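Local coordinates for protein mannose-specific lectin 2 chain 1 (Colocasia esculenta, PDB 5T1X) that binds mannose as one bulb-type lectin chain of a heterotetrameric taro lectin that agglutinates rabbit erythrocytes, at residues L6-T11 with K80-A85; Q10-D15 with C51-T56. All coordinates share one frame; numbering follows the deposited sequence.

Contact 1: L6-T11 with K80-A85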
# COMPACT_ATOMS: atom_id res chain seq x y z
N LEU A 6 1.52 -1.50 7.02
CA LEU A 6 1.56 -2.75 7.77
C LEU A 6 0.90 -3.81 6.90
O LEU A 6 -0.26 -3.66 6.53
CB LEU A 6 0.83 -2.59 9.12
CG LEU A 6 0.62 -3.85 9.96
CD1 LEU A 6 1.88 -4.21 10.69
CD2 LEU A 6 -0.49 -3.65 10.98
N LEU A 7 1.65 -4.87 6.55
CA LEU A 7 1.10 -5.96 5.74
C LEU A 7 0.57 -7.06 6.64
O LEU A 7 1.07 -7.23 7.76
CB LEU A 7 2.16 -6.54 4.78
CG LEU A 7 2.88 -5.59 3.84
CD1 LEU A 7 3.92 -6.33 3.03
CD2 LEU A 7 1.91 -4.84 2.94
N SER A 8 -0.41 -7.83 6.15
CA SER A 8 -0.93 -8.96 6.93
C SER A 8 0.24 -9.92 7.24
O SER A 8 1.05 -10.21 6.36
CB SER A 8 -2.08 -9.65 6.18
OG SER A 8 -1.76 -9.89 4.82
N GLY A 9 0.39 -10.27 8.51
CA GLY A 9 1.50 -11.10 8.97
C GLY A 9 2.60 -10.30 9.66
O GLY A 9 3.44 -10.89 10.34
N GLN A 10 2.62 -8.97 9.47
CA GLN A 10 3.61 -8.10 10.13
C GLN A 10 3.06 -7.57 11.47
O GLN A 10 1.87 -7.69 11.73
CB GLN A 10 4.02 -6.93 9.23
CG GLN A 10 4.74 -7.38 7.96
CD GLN A 10 5.12 -6.21 7.08
OE1 GLN A 10 4.45 -5.17 7.05
NE2 GLN A 10 6.19 -6.36 6.33
N THR A 11 3.94 -7.01 12.31
CA THR A 11 3.56 -6.47 13.61
C THR A 11 4.10 -5.05 13.79
O THR A 11 5.27 -4.79 13.51
CB THR A 11 4.10 -7.39 14.74
OG1 THR A 11 3.54 -8.71 14.63
CG2 THR A 11 3.82 -6.86 16.14
N LYS A 80 -9.85 -14.55 2.51
CA LYS A 80 -8.48 -14.85 2.94
C LYS A 80 -7.51 -14.46 1.84
O LYS A 80 -7.73 -14.77 0.67
CB LYS A 80 -8.32 -16.33 3.31
CG LYS A 80 -7.03 -16.64 4.05
CD LYS A 80 -6.95 -18.12 4.38
CE LYS A 80 -5.82 -18.40 5.34
NZ LYS A 80 -5.75 -19.84 5.71
N GLY A 81 -6.48 -13.73 2.22
CA GLY A 81 -5.48 -13.26 1.28
C GLY A 81 -4.49 -12.33 1.94
O GLY A 81 -4.31 -12.37 3.16
N ASN A 82 -3.84 -11.50 1.11
CA ASN A 82 -2.81 -10.53 1.53
C ASN A 82 -3.40 -9.14 1.56
O ASN A 82 -3.95 -8.68 0.55
CB ASN A 82 -1.61 -10.58 0.57
CG ASN A 82 -0.94 -11.93 0.47
OD1 ASN A 82 -0.64 -12.57 1.46
ND2 ASN A 82 -0.67 -12.37 -0.75
N TYR A 83 -3.27 -8.46 2.71
CA TYR A 83 -3.83 -7.13 2.91
C TYR A 83 -2.74 -6.14 3.27
O TYR A 83 -1.64 -6.53 3.67
CB TYR A 83 -4.90 -7.18 4.02
CG TYR A 83 -6.17 -7.87 3.57
CD1 TYR A 83 -7.27 -7.14 3.14
CD2 TYR A 83 -6.26 -9.26 3.54
CE1 TYR A 83 -8.42 -7.77 2.66
CE2 TYR A 83 -7.39 -9.91 3.04
CZ TYR A 83 -8.47 -9.15 2.60
OH TYR A 83 -9.60 -9.75 2.11
N ALA A 84 -3.07 -4.85 3.16
CA ALA A 84 -2.14 -3.78 3.52
C ALA A 84 -2.88 -2.65 4.22
O ALA A 84 -3.87 -2.15 3.68
CB ALA A 84 -1.42 -3.26 2.28
N ALA A 85 -2.42 -2.26 5.42
CA ALA A 85 -2.94 -1.11 6.15
C ALA A 85 -1.98 0.03 5.85
O ALA A 85 -0.80 -0.09 6.16
CB ALA A 85 -3.03 -1.39 7.64
O HOH W 1 -1.83 -12.68 4.46
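Ser-8 reaches Tyr-83 with its hydroxyl: OG sits between the backbone N and the carbonyl carbon of its own residue (chi1 47°), and from there it accepts the N-H of Tyr-83 N at 3.0 Å along a nearly straight line. The backbone returns the grip, Ser-8 N donating to Tyr-83 O from well above the carbonyl plane. A hydroxyl suits this place because it can accept the N-H of Tyr-83 and also bond a water, which in turn donates to Gly-81 O at 2.8 Å. The phenol of Tyr-83 leads away from Ser-8, its OH bonded to Val-79 O. On the N-terminal side of Ser-8 the pairing becomes regular: Leu-6 and Ala-85 form an antiparallel hydrogen-bonded pair, closed by Leu-6 N to Ala-85 O and Ala-85 N to Leu-6 O, both 2.8 Å. This joins the first strand of the bulb-type lectin domain, a beta-prism fold of three antiparallel sheets, to strand 84-88, the middle strand of its sheet. Leu-6 and Ala-85 turn their side chains to the same face, where both pack on Leu-61. On the other face Leu-7 CD2 lies 3.7 Å from Ala-84 CB, and Tyr-101 of the neighbouring chain packs on both; a methyl keeps the strand slim here. After Leu-7 the chain reverses in a type II turn, with Gly-9 third, where positive phi (102°) would press any CB against Ser-8 O, and Gln-10 OE1 taking the N-H of Leu-7.

Contact 2: Q10-D15 with C51-T56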
# COMPACT_ATOMS: atom_id res chain seq x y z
N GLN A 10 2.62 -8.97 9.47
CA GLN A 10 3.61 -8.10 10.13
C GLN A 10 3.06 -7.57 11.47
O GLN A 10 1.87 -7.69 11.73
CB GLN A 10 4.02 -6.93 9.23
CG GLN A 10 4.74 -7.38 7.96
CD GLN A 10 5.12 -6.21 7.08
OE1 GLN A 10 4.45 -5.17 7.05
NE2 GLN A 10 6.19 -6.36 6.33
N THR A 11 3.94 -7.01 12.31
CA THR A 11 3.56 -6.47 13.61
C THR A 11 4.10 -5.05 13.79
O THR A 11 5.27 -4.79 13.51
CB THR A 11 4.10 -7.39 14.74
OG1 THR A 11 3.54 -8.71 14.63
CG2 THR A 11 3.82 -6.86 16.14
N LEU A 12 3.24 -4.15 14.27
CA LEU A 12 3.62 -2.81 14.71
C LEU A 12 3.77 -2.96 16.22
O LEU A 12 2.78 -3.13 16.94
CB LEU A 12 2.62 -1.71 14.29
CG LEU A 12 2.95 -0.26 14.72
CD1 LEU A 12 4.17 0.28 13.99
CD2 LEU A 12 1.77 0.67 14.48
N ASN A 13 5.03 -3.06 16.68
CA ASN A 13 5.38 -3.29 18.08
C ASN A 13 5.05 -2.09 18.98
O ASN A 13 4.73 -1.00 18.49
CB ASN A 13 6.87 -3.64 18.20
CG ASN A 13 7.15 -5.10 17.97
OD1 ASN A 13 7.42 -5.54 16.85
ND2 ASN A 13 7.10 -5.88 19.05
N THR A 14 5.14 -2.32 20.31
CA THR A 14 4.88 -1.34 21.36
C THR A 14 5.77 -0.11 21.15
O THR A 14 6.98 -0.24 20.95
CB THR A 14 5.09 -1.99 22.73
OG1 THR A 14 4.48 -3.28 22.73
CG2 THR A 14 4.51 -1.16 23.86
N ASP A 15 5.13 1.07 21.14
CA ASP A 15 5.70 2.41 20.93
C ASP A 15 6.23 2.59 19.48
O ASP A 15 6.98 3.52 19.21
CB ASP A 15 6.77 2.77 21.98
CG ASP A 15 6.22 2.90 23.39
OD1 ASP A 15 5.17 3.57 23.56
OD2 ASP A 15 6.85 2.36 24.32
N CYS A 51 1.49 -4.00 24.22
CA CYS A 51 0.50 -4.16 23.14
C CYS A 51 1.11 -4.00 21.76
O CYS A 51 2.02 -3.20 21.56
CB CYS A 51 -0.68 -3.21 23.34
SG CYS A 51 -1.59 -3.51 24.88
N LYS A 52 0.57 -4.77 20.80
CA LYS A 52 1.03 -4.82 19.41
C LYS A 52 -0.14 -4.77 18.44
O LYS A 52 -1.23 -5.27 18.75
CB LYS A 52 1.82 -6.12 19.18
CG LYS A 52 3.12 -6.24 19.99
CD LYS A 52 3.56 -7.69 20.13
CE LYS A 52 4.85 -7.85 20.91
NZ LYS A 52 4.67 -7.52 22.35
N LEU A 53 0.09 -4.21 17.24
CA LEU A 53 -0.90 -4.13 16.17
C LEU A 53 -0.55 -5.14 15.10
O LEU A 53 0.60 -5.21 14.67
CB LEU A 53 -0.95 -2.70 15.58
CG LEU A 53 -1.98 -2.44 14.46
CD1 LEU A 53 -3.42 -2.54 14.97
CD2 LEU A 53 -1.75 -1.08 13.84
N THR A 54 -1.55 -5.93 14.69
CA THR A 54 -1.39 -6.92 13.63
C THR A 54 -2.54 -6.78 12.63
O THR A 54 -3.53 -6.09 12.90
CB THR A 54 -1.29 -8.36 14.17
OG1 THR A 54 -2.42 -8.65 14.99
CG2 THR A 54 0.03 -8.64 14.91
N LEU A 55 -2.39 -7.41 11.47
CA LEU A 55 -3.40 -7.40 10.42
C LEU A 55 -3.63 -8.84 10.00
O LEU A 55 -2.68 -9.51 9.61
CB LEU A 55 -2.92 -6.51 9.26
CG LEU A 55 -3.83 -6.35 8.03
CD1 LEU A 55 -5.13 -5.64 8.38
CD2 LEU A 55 -3.11 -5.57 6.95
N THR A 56 -4.86 -9.34 10.17
CA THR A 56 -5.18 -10.73 9.85
C THR A 56 -5.20 -10.97 8.33
O THR A 56 -5.20 -10.03 7.54
CB THR A 56 -6.52 -11.17 10.47
OG1 THR A 56 -7.62 -10.59 9.77
CG2 THR A 56 -6.61 -10.87 11.95
O HOH W 2 -0.13 -9.37 11.27
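Leu-12 and Leu-53 are joined by two backbone hydrogen bonds, Leu-12 N to Leu-53 O and Leu-53 N to Leu-12 O, each 2.9 Å and nearly straight, as expected of an antiparallel hydrogen-bonded pair. The carbonyls also receive CA-H contacts, Leu-53 O from Thr-11 CA and Leu-12 O from Lys-52 CA. Past this pair the backbone-to-backbone bonding gives way to a water at one end and a side-chain hydroxyl at the other. The water donates to Gln-10 O at 2.7 Å and accepts from Leu-55 N at 3.0 Å, filling in between chains that have drawn apart here. At the other end, Thr-14 OG1 donates to Cys-51 O at 2.7 Å, approaching from above the carbonyl plane; with OG1 anti to its own carbonyl carbon (chi1 -44°), a side-chain hydroxyl continues the strand pairing where the backbone N of Thr-14 is poorly angled for the same acceptor.

Van der Waals packing divides between two faces. Leu-12 and Leu-53 cross obliquely toward the interior, CB to CB 3.9 Å, and both meet Met-27; branched aliphatic side chains suit this buried face. On the outer face Thr-11 CG2 packs on Lys-52 CB at 3.7 Å, while Thr-54 CG2 lies beside Thr-11 OG1. The Lys-52 chain runs alongside Asn-13, with Lys-52 CE 3.5 Å from Asn-13 ND2, and its NZ bonds to Asp-50 O. Long or polar side chains fit such a partly exposed surface.

Covalently, Cys-51 is tied to Cys-31, a residue of the mannose-binding motif. A short edge strand paired to an inner one, leucines inward, with a disulfide from the inner strand's start to the carbohydrate-binding motif, fits the beta-prism architecture of monocot mannose-binding lectins.

In the fold
Contacts 1 and 2 start from one continuous run of chain, sharing Gln-10 and Thr-11, with their centres 11 Å apart. Strand 5-7 pairs with strand 84-88 in a three-stranded sheet, and strand 11-12, the next along the chain, pairs with 52-55 at the edge of a four-stranded one; residues 6-15 thus meet the more distant partner, 80-85, before 51-56. The turn between them hands the chain from one sheet of the prism to another. The two contacts touch directly: Leu-55 CD2 packs against Leu-6 O at 3.5 Å, and Ser-8 CB against Thr-56 O at 3.4 Å. Residues 16-20 then enter the third sheet, which carries the mannose-binding motif, so the N-terminal segment visits all three sheets in turn.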